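Local coordinates for G-protein interacting protein 1 (Dictyostelium discoideum, PDB 5Z1N), which probably binds heterotrimeric G proteins and sequesters them in the cytosol during chemotaxis, its C-terminal helical domain holding phospholipid in a pocket, at residues A[27-30]-A[31-35]; A[46-49]-A[50-54]; A[79-82]-A[83-87]. One frame throughout, in Å; residues are numbered along the deposited sequence. Where two conformers were deposited one is given.

Contact 1. Residues A[27-30]-A[31-35]; sequences RVSN and EEKAN
N30 caps the helix that starts at E31 with its side chain, and its backbone O takes the next bond. E31 opens the first turn, its carboxylate turned off the contact and its side chain touching K26. E32 comes next; its CB packs 3.4 Å from N30 OD1. At K33 the cap is made: the backbone N of K33 donates to N30 OD1 at 2.8 Å, a nearly straight bond (167° at the hydrogen), with the donor tilted 30° from the amide plane. The N30 side chain can curl over the helix start because CG sits between the backbone N and the carbonyl carbon (chi1 54°). K33 also lays CB and CG against S29 OG, each 3.6 Å away, while S29 OG is hydrogen-bonded to I25 O and K33 NZ forms a salt bridge with E36. A34 N then takes N30 O at 3.0 Å, the first regular helical bond, and N35 N follows on E31 O. The cap thus starts helix 31-53 after a link of just two residues, S29 and N30, from helix 12-28, whose K22, I25 and K26 meet the A34 side chain, while S29 and K33 lean on F131 of helix 119-132.

Contact 2. Residues A[46-49]-A[50-54]; sequences IKVF and FYIDS. With PEF (di-palmitoyl-3-sn-phosphatidylethanolamine), chain B.
A lysine lays CG, CD and CE alongside a tyrosine ring and finishes on the hydroxyl: K47 NZ donates to Y51 OH at 3.1 Å. This is an i to i+4 pair near the C-terminal end of helix 31-53, in the all-helical TNFAIP8-like domain. K47 CG lies in the plane of the Y51 ring, at its edge, and CD and CE follow past CE2, each 3.3 Å from it. With CG anti to the backbone N (chi1 -167°) and a bend at chi2, the lysine chain points the same way as the tyrosine. F50 adds to the grip, its CD2 3.6 Å above the centre of one Y51 face, and F116 stacks with the same ring. With an alanine at Y51, K47 NZ would probably lose its hydroxyl partner, its CG, CD and CE the ring beside them, and F116 its stacking mate. The backbone beneath is regular, Y51 N reaching K47 O and I52 N reaching V48 O. Round the helix, V48 CG1 meets I52 CD1 at 3.8 Å, and I52 continues onto I59 and L62 of helix 59-81. F49 points to the lipid pocket, where its CZ comes within 3.6 Å of C1 of the bound phosphatidylethanolamine.

Contact 3. Residues A[79-82]-A[83-87]; sequences AFRY and YGVKK
F80 and Y83 both swing CG anti to the backbone N (chi1 -174° and 178°), which brings their rings together at the C-terminal end of helix 59-81. The helix closes in a 3-10-like turn, Y83 N bonding to F80 O at 3.1 Å with the donor well above the carbonyl plane, and a type II beta turn, Y82 to V85, follows. The F80 and Y83 rings are nearly parallel, 17° between planes, but slid apart so that they barely overlap. They meet closest at F80 CE1 and Y83 CD2, 3.5 Å apart. L151 packs against both side chains, F152 and I155 against F80, and W142 meets Y83 edge-to-face.

Y82 O carries the turn by accepting two backbone donors. K86 N comes in the carbonyl plane at 3.0 Å, whereas V85 N sits above that plane at 3.1 Å. G84 takes a positive phi, where a beta carbon would be jammed against the carbonyl oxygen of Y83, so the backbone itself calls for glycine. V85 packs its CG2 3.3 Å from Y82 O. K86, extended beyond CG, runs beside the Y82 ring in the same direction, while R81 CD sits over the centre of one Y82 face. The closest touch of the lysine chain on that ring is K86 CD to Y82 CD1, 3.8 Å.

All three contacts are local turns at or near helix ends of a single TNFAIP8-like domain, met in series along the chain. Contacts 1 and 2 mark the start and the finish of helix 31-53, their centres about 27 Å apart. Contact 3 closes the next helix, 59-81; its centre lies about 24 Å from that of contact 1 and about 36 Å from that of contact 2, across the centre of the chain. The phosphatidylethanolamine relates them: contact 2 touches it directly through F49, whereas the F80 side chain stays about 8 Å from it and that of S29 about 12 Å. The side chain of F49 is also about 6 Å from the bound phosphatidylglycerol.

Contact 1. Residues A[27-30]-A[31-35]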
loop_
_atom_site.group_PDB
_atom_site.type_symbol
_atom_site.label_atom_id
_atom_site.label_comp_id
_atom_site.label_asym_id
_atom_site.label_seq_id
_atom_site.Cartn_x
_atom_site.Cartn_y
_atom_site.Cartn_z
ATOM N N ARG A 27 -13.002 0.055 8.482
ATOM C CA ARG A 27 -13.906 -1.075 8.661
ATOM C C ARG A 27 -13.247 -2.237 9.397
ATOM O O ARG A 27 -13.918 -2.937 10.165
ATOM C CB ARG A 27 -14.438 -1.534 7.303
ATOM C CG ARG A 27 -15.293 -0.491 6.589
ATOM C CD ARG A 27 -16.609 -0.220 7.320
ATOM N NE ARG A 27 -16.486 0.812 8.350
ATOM C CZ ARG A 27 -16.670 2.111 8.135
ATOM N NH1 ARG A 27 -16.541 2.972 9.133
ATOM N NH2 ARG A 27 -16.980 2.550 6.923
ATOM N N VAL A 28 -11.948 -2.466 9.196
ATOM C CA VAL A 28 -11.322 -3.631 9.815
ATOM C C VAL A 28 -10.739 -3.365 11.201
ATOM O O VAL A 28 -10.537 -4.319 11.965
ATOM C CB VAL A 28 -10.211 -4.212 8.924
ATOM C CG1 VAL A 28 -10.785 -4.671 7.593
ATOM C CG2 VAL A 28 -9.118 -3.192 8.734
ATOM N N SER A 29 -10.440 -2.111 11.541
ATOM C CA SER A 29 -9.888 -1.813 12.860
ATOM C C SER A 29 -10.641 -0.660 13.516
ATOM O O SER A 29 -11.701 -0.876 14.113
ATOM C CB SER A 29 -8.391 -1.504 12.770
ATOM O OG SER A 29 -8.136 -0.397 11.928
ATOM N N ASN A 30 -10.113 0.559 13.421
ATOM C CA ASN A 30 -10.738 1.694 14.091
ATOM C C ASN A 30 -10.300 2.990 13.422
ATOM O O ASN A 30 -9.370 3.017 12.614
ATOM C CB ASN A 30 -10.401 1.715 15.585
ATOM C CG ASN A 30 -8.910 1.682 15.847
ATOM O OD1 ASN A 30 -8.213 2.677 15.659
ATOM N ND2 ASN A 30 -8.411 0.531 16.282
ATOM N N GLU A 31 -10.983 4.077 13.793
ATOM C CA GLU A 31 -10.707 5.373 13.180
ATOM C C GLU A 31 -9.320 5.893 13.529
ATOM O O GLU A 31 -8.698 6.583 12.714
ATOM C CB GLU A 31 -11.755 6.390 13.612
ATOM C CG GLU A 31 -13.111 6.181 12.989
ATOM C CD GLU A 31 -13.964 7.421 13.089
ATOM O OE1 GLU A 31 -14.607 7.615 14.143
ATOM O OE2 GLU A 31 -13.971 8.210 12.119
ATOM N N GLU A 32 -8.827 5.602 14.734
ATOM C CA GLU A 32 -7.501 6.075 15.117
ATOM C C GLU A 32 -6.428 5.445 14.241
ATOM O O GLU A 32 -5.543 6.138 13.724
ATOM C CB GLU A 32 -7.239 5.777 16.592
ATOM C CG GLU A 32 -7.839 6.798 17.541
ATOM C CD GLU A 32 -7.130 8.133 17.473
ATOM O OE1 GLU A 32 -5.886 8.155 17.584
ATOM O OE2 GLU A 32 -7.817 9.161 17.305
ATOM N N LYS A 33 -6.495 4.124 14.065
ATOM C CA LYS A 33 -5.544 3.441 13.196
ATOM C C LYS A 33 -5.685 3.907 11.751
ATOM O O LYS A 33 -4.689 4.033 11.032
ATOM C CB LYS A 33 -5.740 1.927 13.306
ATOM C CG LYS A 33 -4.850 1.095 12.385
ATOM C CD LYS A 33 -3.368 1.281 12.704
ATOM C CE LYS A 33 -3.039 0.911 14.149
ATOM N NZ LYS A 33 -1.570 0.972 14.425
ATOM N N ALA A 34 -6.914 4.183 11.309
ATOM C CA ALA A 34 -7.108 4.644 9.936
ATOM C C ALA A 34 -6.499 6.024 9.723
ATOM O O ALA A 34 -5.875 6.282 8.685
ATOM C CB ALA A 34 -8.595 4.658 9.590
ATOM N N ASN A 35 -6.676 6.925 10.693
ATOM C CA ASN A 35 -6.086 8.254 10.592
ATOM C C ASN A 35 -4.566 8.177 10.636
ATOM O O ASN A 35 -3.876 8.845 9.850
ATOM C CB ASN A 35 -6.618 9.151 11.714
ATOM C CG ASN A 35 -8.100 9.457 11.569
ATOM O OD1 ASN A 35 -8.653 9.398 10.471
ATOM N ND2 ASN A 35 -8.748 9.789 12.678
#

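Contact 2. Residues A[46-49]-A[50-54]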
loop_
_atom_site.group_PDB
_atom_site.type_symbol
_atom_site.label_atom_id
_atom_site.label_comp_id
_atom_site.label_asym_id
_atom_site.label_seq_id
_atom_site.Cartn_x
_atom_site.Cartn_y
_atom_site.Cartn_z
ATOM N N ILE A 46 5.180 11.466 0.277
ATOM C CA ILE A 46 5.684 12.823 0.087
ATOM C C ILE A 46 7.203 12.846 0.169
ATOM O O ILE A 46 7.867 13.512 -0.634
ATOM C CB ILE A 46 5.048 13.780 1.115
ATOM C CG1 ILE A 46 3.563 13.999 0.806
ATOM C CG2 ILE A 46 5.793 15.109 1.154
ATOM C CD1 ILE A 46 3.240 14.010 -0.662
ATOM N N LYS A 47 7.780 12.113 1.126
ATOM C CA LYS A 47 9.238 12.108 1.251
ATOM C C LYS A 47 9.898 11.459 0.036
ATOM O O LYS A 47 10.852 12.010 -0.534
ATOM C CB LYS A 47 9.657 11.400 2.542
ATOM C CG LYS A 47 11.121 11.609 2.923
ATOM C CD LYS A 47 11.323 12.870 3.764
ATOM C CE LYS A 47 12.559 12.765 4.668
ATOM N NZ LYS A 47 12.928 14.061 5.312
ATOM N N VAL A 48 9.403 10.289 -0.381
ATOM C CA VAL A 48 9.989 9.615 -1.542
ATOM C C VAL A 48 9.935 10.521 -2.768
ATOM O O VAL A 48 10.938 10.714 -3.467
ATOM C CB VAL A 48 9.283 8.275 -1.808
ATOM C CG1 VAL A 48 9.827 7.650 -3.086
ATOM C CG2 VAL A 48 9.471 7.332 -0.635
ATOM N N PHE A 49 8.758 11.089 -3.045
ATOM C CA PHE A 49 8.622 11.999 -4.179
ATOM C C PHE A 49 9.554 13.196 -4.038
ATOM O O PHE A 49 10.110 13.680 -5.032
ATOM C CB PHE A 49 7.172 12.469 -4.307
ATOM C CG PHE A 49 6.209 11.377 -4.688
ATOM C CD1 PHE A 49 6.515 10.487 -5.702
ATOM C CD2 PHE A 49 4.994 11.247 -4.033
ATOM C CE1 PHE A 49 5.630 9.485 -6.054
ATOM C CE2 PHE A 49 4.106 10.248 -4.380
ATOM C CZ PHE A 49 4.425 9.365 -5.392
ATOM N N PHE A 50 9.736 13.684 -2.810
ATOM C CA PHE A 50 10.591 14.842 -2.582
ATOM C C PHE A 50 12.030 14.545 -2.975
ATOM O O PHE A 50 12.674 15.343 -3.668
ATOM C CB PHE A 50 10.514 15.276 -1.118
ATOM C CG PHE A 50 11.447 16.405 -0.766
ATOM C CD1 PHE A 50 11.066 17.724 -0.961
ATOM C CD2 PHE A 50 12.700 16.149 -0.231
ATOM C CE1 PHE A 50 11.920 18.763 -0.637
ATOM C CE2 PHE A 50 13.558 17.185 0.094
ATOM C CZ PHE A 50 13.168 18.491 -0.106
ATOM N N TYR A 51 12.559 13.397 -2.545
ATOM C CA TYR A 51 13.953 13.107 -2.856
ATOM C C TYR A 51 14.151 12.575 -4.268
ATOM O O TYR A 51 15.273 12.632 -4.783
ATOM C CB TYR A 51 14.533 12.139 -1.832
ATOM C CG TYR A 51 14.704 12.802 -0.494
ATOM C CD1 TYR A 51 15.735 13.707 -0.269
ATOM C CD2 TYR A 51 13.817 12.557 0.534
ATOM C CE1 TYR A 51 15.882 14.333 0.954
ATOM C CE2 TYR A 51 13.959 13.173 1.747
ATOM C CZ TYR A 51 14.987 14.058 1.962
ATOM O OH TYR A 51 15.109 14.664 3.192
ATOM N N ILE A 52 13.097 12.069 -4.908
ATOM C CA ILE A 52 13.170 11.829 -6.346
ATOM C C ILE A 52 13.291 13.155 -7.090
ATOM O O ILE A 52 14.157 13.323 -7.956
ATOM C CB ILE A 52 11.949 11.023 -6.824
ATOM C CG1 ILE A 52 12.083 9.555 -6.420
ATOM C CG2 ILE A 52 11.778 11.148 -8.338
ATOM C CD1 ILE A 52 10.790 8.773 -6.556
ATOM N N ASP A 53 12.439 14.126 -6.738
ATOM C CA ASP A 53 12.428 15.406 -7.443
ATOM C C ASP A 53 13.715 16.189 -7.211
ATOM O O ASP A 53 14.239 16.824 -8.134
ATOM C CB ASP A 53 11.219 16.235 -7.007
ATOM C CG ASP A 53 9.903 15.569 -7.346
ATOM O OD1 ASP A 53 9.896 14.667 -8.207
ATOM O OD2 ASP A 53 8.873 15.942 -6.745
ATOM N N SER A 54 14.235 16.171 -5.985
ATOM C CA SER A 54 15.502 16.844 -5.724
ATOM C C SER A 54 16.696 16.073 -6.266
ATOM O O SER A 54 17.827 16.552 -6.135
ATOM C CB SER A 54 15.672 17.078 -4.223
ATOM O OG SER A 54 15.961 15.864 -3.556
HETATM C C2 PEF B . 0.925 9.683 -7.561
HETATM C C1 PEF B . 2.262 9.872 -8.267
HETATM N N PEF B . 3.620 8.749 -13.936
HETATM C C3 PEF B . -0.222 9.574 -8.553
HETATM C C4 PEF B . 4.381 9.113 -11.667
HETATM C C5 PEF B . 4.802 8.920 -13.117
HETATM C C10 PEF B . 0.351 8.552 -5.538
HETATM C C11 PEF B . 0.562 7.441 -4.540
HETATM C C12 PEF B . -0.757 6.871 -4.030
HETATM C C13 PEF B . -0.454 5.568 -3.297
HETATM C C14 PEF B . -1.665 4.964 -2.595
HETATM C C15 PEF B . -1.342 3.522 -2.213
HETATM C C16 PEF B . -2.456 2.878 -1.399
HETATM C C17 PEF B . -2.313 1.359 -1.361
HETATM C C18 PEF B . -0.882 0.922 -1.067
HETATM C C19 PEF B . -0.852 -0.320 -0.181
HETATM C C20 PEF B . -1.749 -1.434 -0.713
HETATM C C21 PEF B . -2.673 -1.946 0.385
HETATM C C22 PEF B . -3.668 -2.967 -0.153
HETATM C C23 PEF B . -4.818 -3.182 0.827
HETATM C C24 PEF B . -5.742 -4.292 0.343
HETATM C C25 PEF B . -6.977 -4.398 1.210
HETATM C C30 PEF B . -1.060 7.248 -8.634
HETATM C C31 PEF B . -1.051 5.865 -9.239
HETATM C C32 PEF B . -0.287 4.907 -8.331
HETATM C C33 PEF B . 1.208 5.201 -8.342
HETATM C C34 PEF B . 1.852 4.769 -7.031
HETATM C C35 PEF B . 3.372 4.865 -7.102
HETATM C C36 PEF B . 3.983 5.022 -5.714
HETATM C C37 PEF B . 5.464 4.660 -5.698
HETATM C C38 PEF B . 6.093 5.005 -4.350
HETATM C C39 PEF B . 6.817 3.805 -3.747
HETATM C C40 PEF B . 7.485 4.150 -2.419
HETATM C C41 PEF B . 6.478 4.618 -1.374
HETATM C C42 PEF B . 5.471 3.528 -1.015
HETATM C C43 PEF B . 4.609 3.958 0.165
HETATM C C44 PEF B . 3.570 2.902 0.517
HETATM C C45 PEF B . 2.879 3.244 1.820
HETATM O O4 PEF B . -0.342 9.520 -5.280
HETATM O O5 PEF B . -1.802 7.519 -7.703
HETATM O O2 PEF B . 0.992 8.462 -6.837
HETATM O O3 PEF B . -0.168 8.276 -9.137
HETATM O O1P PEF B . 3.065 12.498 -10.819
HETATM O O2P PEF B . 4.599 10.773 -9.557
HETATM O O3P PEF B . 2.073 10.555 -9.500
HETATM O O4P PEF B . 3.345 10.091 -11.583
HETATM P P PEF B . 3.345 11.093 -10.330
#

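Contact 3. Residues A[79-82]-A[83-87]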
loop_
_atom_site.group_PDB
_atom_site.type_symbol
_atom_site.label_atom_id
_atom_site.label_comp_id
_atom_site.label_asym_id
_atom_site.label_seq_id
_atom_site.Cartn_x
_atom_site.Cartn_y
_atom_site.Cartn_z
ATOM N N ALA A 79 -6.301 -12.488 -6.143
ATOM C CA ALA A 79 -7.189 -12.915 -5.075
ATOM C C ALA A 79 -8.539 -12.237 -5.202
ATOM O O ALA A 79 -9.575 -12.850 -4.909
ATOM C CB ALA A 79 -6.562 -12.626 -3.714
ATOM N N PHE A 80 -8.552 -10.991 -5.678
ATOM C CA PHE A 80 -9.824 -10.310 -5.806
ATOM C C PHE A 80 -10.704 -10.962 -6.859
ATOM O O PHE A 80 -11.925 -10.783 -6.817
ATOM C CB PHE A 80 -9.625 -8.833 -6.131
ATOM C CG PHE A 80 -10.905 -8.050 -6.134
ATOM C CD1 PHE A 80 -11.589 -7.819 -4.953
ATOM C CD2 PHE A 80 -11.442 -7.571 -7.320
ATOM C CE1 PHE A 80 -12.780 -7.113 -4.950
ATOM C CE2 PHE A 80 -12.631 -6.861 -7.323
ATOM C CZ PHE A 80 -13.299 -6.633 -6.138
ATOM N N ARG A 81 -10.120 -11.737 -7.780
ATOM C CA ARG A 81 -10.960 -12.457 -8.734
ATOM C C ARG A 81 -11.894 -13.423 -8.015
ATOM O O ARG A 81 -12.991 -13.711 -8.508
ATOM C CB ARG A 81 -10.090 -13.195 -9.756
ATOM C CG ARG A 81 -10.872 -14.025 -10.780
ATOM C CD ARG A 81 -10.932 -15.488 -10.365
ATOM N NE ARG A 81 -11.646 -16.333 -11.319
ATOM C CZ ARG A 81 -12.954 -16.558 -11.276
ATOM N NH1 ARG A 81 -13.521 -17.346 -12.179
ATOM N NH2 ARG A 81 -13.698 -15.989 -10.338
ATOM N N TYR A 82 -11.491 -13.909 -6.842
ATOM C CA TYR A 82 -12.293 -14.845 -6.067
ATOM C C TYR A 82 -13.017 -14.181 -4.906
ATOM O O TYR A 82 -13.671 -14.877 -4.123
ATOM C CB TYR A 82 -11.415 -15.989 -5.549
ATOM C CG TYR A 82 -10.658 -16.692 -6.649
ATOM C CD1 TYR A 82 -11.273 -17.664 -7.430
ATOM C CD2 TYR A 82 -9.334 -16.366 -6.927
ATOM C CE1 TYR A 82 -10.581 -18.305 -8.451
ATOM C CE2 TYR A 82 -8.638 -16.999 -7.940
ATOM C CZ TYR A 82 -9.265 -17.966 -8.700
ATOM O OH TYR A 82 -8.569 -18.587 -9.711
ATOM N N TYR A 83 -12.922 -12.860 -4.775
ATOM C CA TYR A 83 -13.625 -12.169 -3.702
ATOM C C TYR A 83 -15.127 -12.319 -3.889
ATOM O O TYR A 83 -15.677 -11.923 -4.922
ATOM C CB TYR A 83 -13.233 -10.694 -3.667
ATOM C CG TYR A 83 -13.969 -9.895 -2.609
ATOM C CD1 TYR A 83 -13.669 -10.046 -1.263
ATOM C CD2 TYR A 83 -14.966 -8.993 -2.960
ATOM C CE1 TYR A 83 -14.344 -9.318 -0.290
ATOM C CE2 TYR A 83 -15.645 -8.260 -1.996
ATOM C CZ TYR A 83 -15.330 -8.427 -0.666
ATOM O OH TYR A 83 -16.001 -7.700 0.287
ATOM N N GLY A 84 -15.786 -12.904 -2.892
ATOM C CA GLY A 84 -17.211 -13.132 -2.942
ATOM C C GLY A 84 -17.621 -14.514 -3.401
ATOM O O GLY A 84 -18.790 -14.874 -3.234
ATOM N N VAL A 85 -16.709 -15.297 -3.974
ATOM C CA VAL A 85 -17.021 -16.662 -4.388
ATOM C C VAL A 85 -16.179 -17.709 -3.673
ATOM O O VAL A 85 -16.519 -18.901 -3.740
ATOM C CB VAL A 85 -16.901 -16.840 -5.919
ATOM C CG1 VAL A 85 -17.998 -16.058 -6.632
ATOM C CG2 VAL A 85 -15.533 -16.410 -6.412
ATOM N N LYS A 86 -15.099 -17.320 -2.998
ATOM C CA LYS A 86 -14.318 -18.225 -2.168
ATOM C C LYS A 86 -14.032 -17.560 -0.831
ATOM O O LYS A 86 -13.939 -16.332 -0.741
ATOM C CB LYS A 86 -12.995 -18.620 -2.840
ATOM C CG LYS A 86 -13.151 -19.534 -4.044
ATOM C CD LYS A 86 -11.805 -20.065 -4.507
ATOM C CE LYS A 86 -11.963 -21.054 -5.651
ATOM N NZ LYS A 86 -10.666 -21.708 -5.995
ATOM N N LYS A 87 -13.901 -18.380 0.209
ATOM C CA LYS A 87 -13.529 -17.866 1.520
ATOM C C LYS A 87 -12.037 -17.555 1.559
ATOM O O LYS A 87 -11.242 -18.098 0.788
ATOM C CB LYS A 87 -13.885 -18.865 2.623
ATOM C CG LYS A 87 -15.344 -19.297 2.635
ATOM C CD LYS A 87 -16.284 -18.101 2.666
ATOM C CE LYS A 87 -16.125 -17.290 3.944
ATOM N NZ LYS A 87 -16.976 -16.063 3.929
#